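Local coordinates for repeat Five Residue (Rfr) protein or pentapeptide repeat protein (Cyanothece, PDB 2O6W) that is of unknown function, and as a pentapeptide repeat protein folds into a beta helix that a short N-terminal helix packs against, at residues L6-L11 with V16-E21; L11-V16 with F30-R35. All blocks are in the same frame, centred on the assembly; numbering follows the deposited sequence.

How the contacts relate
Both contacts tie the N-terminal part of the chain together, with centres 10 Å apart and on the same side of the chain's centre. They share L11 and V16, and their segments alternate in sequence: 11-16 links the two segments of contact 1, 6-11 and 16-21, and is itself the segment that meets 30-35 in contact 2. The direct joint is a salt bridge, with R8 NE of contact 1 lying 2.9 Å from E14 OE1 of contact 2. Beside it the disulfide takes C15 from one contact and C18 from the other, and L9 CG packs 4.1 Å from C15 CB. With the function unknown, neither contact can be related to an active site.

Contact 1. Residues L6-L11 with V16-E21; sequences LYRLEL and VGCNLE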
# COMPACT_ATOMS: atom_id res chain seq x y z
N LEU A 6 8.25 5.11 13.16
CA LEU A 6 9.19 4.38 12.33
C LEU A 6 9.69 3.13 13.03
O LEU A 6 9.95 2.11 12.39
CB LEU A 6 10.38 5.28 11.96
CG LEU A 6 10.06 6.52 11.12
CD1 LEU A 6 11.34 7.30 10.88
CD2 LEU A 6 9.44 6.11 9.81
N TYR A 7 9.83 3.20 14.35
CA TYR A 7 10.31 2.06 15.12
C TYR A 7 9.25 0.98 15.16
O TYR A 7 9.56 -0.20 15.01
CB TYR A 7 10.65 2.47 16.55
CG TYR A 7 11.30 1.37 17.34
CD1 TYR A 7 12.58 0.92 17.02
CD2 TYR A 7 10.65 0.78 18.43
CE1 TYR A 7 13.21 -0.08 17.76
CE2 TYR A 7 11.26 -0.22 19.18
CZ TYR A 7 12.54 -0.64 18.84
OH TYR A 7 13.16 -1.61 19.59
N ARG A 8 8.01 1.38 15.37
CA ARG A 8 6.91 0.42 15.42
C ARG A 8 6.80 -0.27 14.06
O ARG A 8 6.46 -1.44 13.98
CB ARG A 8 5.60 1.13 15.76
CG ARG A 8 5.53 1.66 17.18
CD ARG A 8 4.42 2.68 17.33
NE ARG A 8 3.11 2.15 17.00
CZ ARG A 8 2.04 2.90 16.77
NH1 ARG A 8 2.14 4.22 16.82
NH2 ARG A 8 0.87 2.34 16.47
N LEU A 9 7.09 0.47 13.00
CA LEU A 9 7.01 -0.09 11.65
C LEU A 9 8.10 -1.10 11.36
O LEU A 9 7.83 -2.19 10.85
CB LEU A 9 7.09 1.01 10.60
CG LEU A 9 5.82 1.49 9.92
CD1 LEU A 9 6.21 2.58 8.95
CD2 LEU A 9 5.13 0.34 9.18
N GLU A 10 9.33 -0.74 11.67
CA GLU A 10 10.47 -1.60 11.42
C GLU A 10 10.50 -2.82 12.34
O GLU A 10 10.76 -3.94 11.88
CB GLU A 10 11.77 -0.81 11.58
CG GLU A 10 13.03 -1.58 11.21
CD GLU A 10 13.16 -1.84 9.72
OE1 GLU A 10 14.17 -2.45 9.31
OE2 GLU A 10 12.25 -1.43 8.96
N LEU A 11 10.22 -2.62 13.62
CA LEU A 11 10.25 -3.71 14.58
C LEU A 11 8.93 -4.44 14.82
O LEU A 11 8.86 -5.66 14.68
CB LEU A 11 10.79 -3.20 15.91
CG LEU A 11 10.91 -4.26 17.01
CD1 LEU A 11 12.07 -5.20 16.68
CD2 LEU A 11 11.14 -3.59 18.35
N VAL A 16 -0.87 1.15 13.37
CA VAL A 16 -2.30 1.37 13.32
C VAL A 16 -2.65 2.79 13.77
O VAL A 16 -2.18 3.25 14.81
CB VAL A 16 -3.05 0.35 14.22
CG1 VAL A 16 -4.55 0.61 14.21
CG2 VAL A 16 -2.76 -1.07 13.74
N GLY A 17 -3.47 3.48 12.97
CA GLY A 17 -3.89 4.83 13.29
C GLY A 17 -2.82 5.91 13.30
O GLY A 17 -3.11 7.05 13.63
N CYS A 18 -1.58 5.55 12.95
CA CYS A 18 -0.50 6.52 12.93
C CYS A 18 -0.76 7.65 11.93
O CYS A 18 -1.50 7.47 10.96
CB CYS A 18 0.84 5.85 12.56
SG CYS A 18 1.53 4.64 13.75
N ASN A 19 -0.17 8.80 12.18
CA ASN A 19 -0.28 9.93 11.28
C ASN A 19 1.04 10.02 10.54
O ASN A 19 2.05 10.46 11.09
CB ASN A 19 -0.57 11.22 12.06
CG ASN A 19 -2.01 11.29 12.53
OD1 ASN A 19 -2.94 11.26 11.72
ND2 ASN A 19 -2.21 11.39 13.85
N LEU A 20 1.02 9.58 9.28
CA LEU A 20 2.21 9.56 8.45
C LEU A 20 2.02 10.39 7.19
O LEU A 20 2.57 10.07 6.14
CB LEU A 20 2.53 8.11 8.06
CG LEU A 20 2.67 7.14 9.23
CD1 LEU A 20 2.61 5.70 8.73
CD2 LEU A 20 3.97 7.42 9.96
N GLU A 21 1.24 11.46 7.30
CA GLU A 21 0.97 12.33 6.16
C GLU A 21 2.25 12.93 5.57
O GLU A 21 3.08 13.47 6.29
CB GLU A 21 0.05 13.48 6.57
CG GLU A 21 -1.17 13.11 7.41
CD GLU A 21 -0.84 12.79 8.88
OE1 GLU A 21 0.23 13.22 9.38
OE2 GLU A 21 -1.68 12.13 9.54
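R8 reaches from helix 2-10 to C18 and the backbone of V16, although the CA atoms of R8 and V16, the nearest pair between the segments, are 9.5 Å apart. The tight part is the approach of the guanidinium to sulfur. C18 SG lies over one face of this flat group, 3.2 Å from R8 NH1 and 3.5 Å from R8 CZ. The carbonyl of V16 meets the same group near its plane, at an edge, where R8 NH2 is 3.6 Å from V16 O; no hydrogen bond is formed across the segments. A bend at chi3 (60°) in an otherwise largely extended arginine chain turns the guanidinium in this way, and its strongest polar partner, E14, salt-bridged through R8 NE, lies outside both segments. C18 is itself fixed, since its SG is bonded to C15 SG.

The rest of the interface is looser. L9 CD1 and L20 CD1 stop 4.8 Å apart, and L6 CD2 stays 5.6 Å from L20 CD2. L9 touches V56, and L20 touches M2 and N5 of the helix. R8 and V16 form the partly exposed side, whereas C18 is buried. Backbone bonds from C18 and L20 to N62, and from G17 to T59, join 16-21 to the neighbouring stretch of chain with pentapeptide repeats, which is consistent with the contact joining the helix to the first part of the beta helix.

Chemically, the cation has two unlike neighbours across the segments, a polarisable disulfide sulfur at its face and a carbonyl oxygen at its edge. The salt bridge of R8 NE to E14 OE1 probably offsets the cost of holding the charge beside a largely non-polar sulfur.

Contact 2. Residues L11-V16 with F30-R35; sequences LERECV and FGLKYR
R13 and L32 are the side chains that meet, and they run at a slant to one another, with L32 CD2 3.6 Å from R13 NH1. The arginine does not point straight across: bends at chi2 (-93°) and chi3 (-62°) fold its chain round and present the guanidinium to 30-35. Toward the methyl group the approach is oblique, whereas the carbonyl oxygen of G31 lies in the guanidinium plane, at its edge. At 3.7 Å from R13 NH1, G31 O is not bonded directly. A water closes the gap, accepting from R13 NH2 in a short bond of 2.5 Å and donating to G31 O at 2.7 Å, while R13 NH1 turns its hydrogen-bonding capacity to the carbonyl of K54. R13 is the first residue to leave helical geometry after helix 2-10, with a positive phi. Its backbone bonds with D57, within the pentapeptide-repeat region of the beta helix, and 30-35 is joined to that region through the backbone of F30 and D72. L32 packs on A53. Further along 11-16, the E14 carboxylate turns forward along the chain, where V16 N donates to E14 OE2 at 3.0 Å and 161°, meeting that oxygen nearly end-on.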
# COMPACT_ATOMS: atom_id res chain seq x y z
N LEU A 11 10.22 -2.62 13.62
CA LEU A 11 10.25 -3.71 14.58
C LEU A 11 8.93 -4.44 14.82
O LEU A 11 8.86 -5.66 14.68
CB LEU A 11 10.79 -3.20 15.91
CG LEU A 11 10.91 -4.26 17.01
CD1 LEU A 11 12.07 -5.20 16.68
CD2 LEU A 11 11.14 -3.59 18.35
N GLU A 12 7.90 -3.69 15.19
CA GLU A 12 6.58 -4.26 15.47
C GLU A 12 5.77 -4.59 14.22
O GLU A 12 4.72 -5.21 14.32
CB GLU A 12 5.76 -3.29 16.33
CG GLU A 12 6.41 -2.90 17.64
CD GLU A 12 6.83 -4.10 18.45
OE1 GLU A 12 5.98 -5.01 18.66
OE2 GLU A 12 8.01 -4.14 18.89
N ARG A 13 6.25 -4.15 13.06
CA ARG A 13 5.55 -4.41 11.80
C ARG A 13 4.13 -3.86 11.84
O ARG A 13 3.20 -4.51 11.36
CB ARG A 13 5.47 -5.91 11.53
CG ARG A 13 6.78 -6.64 11.61
CD ARG A 13 7.42 -6.72 10.27
NE ARG A 13 6.59 -7.49 9.35
CZ ARG A 13 6.86 -7.59 8.05
NH1 ARG A 13 6.06 -8.29 7.26
NH2 ARG A 13 7.91 -6.96 7.54
N GLU A 14 3.95 -2.68 12.42
CA GLU A 14 2.63 -2.07 12.49
C GLU A 14 2.71 -0.58 12.78
O GLU A 14 3.77 -0.06 13.12
CB GLU A 14 1.78 -2.75 13.58
CG GLU A 14 2.26 -2.47 15.01
CD GLU A 14 1.74 -1.14 15.57
OE1 GLU A 14 2.41 -0.57 16.46
OE2 GLU A 14 0.66 -0.68 15.13
N CYS A 15 1.58 0.09 12.61
CA CYS A 15 1.46 1.52 12.88
C CYS A 15 0.00 1.91 12.71
O CYS A 15 -0.33 2.86 12.00
CB CYS A 15 2.34 2.33 11.93
SG CYS A 15 3.09 3.77 12.75
N VAL A 16 -0.87 1.15 13.37
CA VAL A 16 -2.30 1.37 13.32
C VAL A 16 -2.65 2.79 13.77
O VAL A 16 -2.18 3.25 14.81
CB VAL A 16 -3.05 0.35 14.22
CG1 VAL A 16 -4.55 0.61 14.21
CG2 VAL A 16 -2.76 -1.07 13.74
N PHE A 30 7.79 -3.29 2.94
CA PHE A 30 6.81 -3.52 3.99
C PHE A 30 5.93 -4.70 3.59
O PHE A 30 4.78 -4.77 3.99
CB PHE A 30 5.91 -2.30 4.17
CG PHE A 30 6.63 -1.05 4.60
CD1 PHE A 30 6.55 0.11 3.83
CD2 PHE A 30 7.39 -1.03 5.76
CE1 PHE A 30 7.20 1.27 4.23
CE2 PHE A 30 8.04 0.13 6.17
CZ PHE A 30 7.95 1.29 5.40
N GLY A 31 6.47 -5.61 2.78
CA GLY A 31 5.67 -6.74 2.34
C GLY A 31 6.07 -8.09 2.90
O GLY A 31 6.99 -8.19 3.72
N LEU A 32 5.38 -9.13 2.46
CA LEU A 32 5.63 -10.50 2.90
C LEU A 32 6.26 -11.38 1.82
O LEU A 32 6.23 -12.60 1.93
CB LEU A 32 4.33 -11.17 3.36
CG LEU A 32 3.85 -10.85 4.77
CD1 LEU A 32 2.51 -11.54 5.01
CD2 LEU A 32 4.88 -11.32 5.79
N LYS A 33 6.81 -10.77 0.78
CA LYS A 33 7.40 -11.56 -0.29
C LYS A 33 8.89 -11.83 -0.11
O LYS A 33 9.35 -12.94 -0.31
CB LYS A 33 7.17 -10.90 -1.64
CG LYS A 33 5.76 -11.03 -2.16
CD LYS A 33 5.65 -10.50 -3.57
CE LYS A 33 4.29 -10.79 -4.17
NZ LYS A 33 4.22 -10.36 -5.60
N TYR A 34 9.64 -10.81 0.27
CA TYR A 34 11.07 -10.99 0.43
C TYR A 34 11.59 -10.40 1.73
O TYR A 34 10.85 -9.79 2.50
CB TYR A 34 11.81 -10.32 -0.73
CG TYR A 34 11.27 -10.62 -2.10
CD1 TYR A 34 10.35 -9.76 -2.71
CD2 TYR A 34 11.71 -11.74 -2.81
CE1 TYR A 34 9.88 -10.02 -4.01
CE2 TYR A 34 11.25 -12.01 -4.09
CZ TYR A 34 10.34 -11.15 -4.69
OH TYR A 34 9.91 -11.41 -5.97
N ARG A 35 12.88 -10.60 1.94
CA ARG A 35 13.56 -10.07 3.11
C ARG A 35 15.03 -9.93 2.73
O ARG A 35 15.57 -10.74 1.96
CB ARG A 35 13.39 -11.02 4.31
CG ARG A 35 14.06 -12.37 4.16
CD ARG A 35 13.79 -13.26 5.37
NE ARG A 35 14.50 -14.53 5.25
CZ ARG A 35 15.82 -14.67 5.40
NH1 ARG A 35 16.58 -13.62 5.68
NH2 ARG A 35 16.38 -15.87 5.25
O HOH W 1 8.80 -6.79 5.22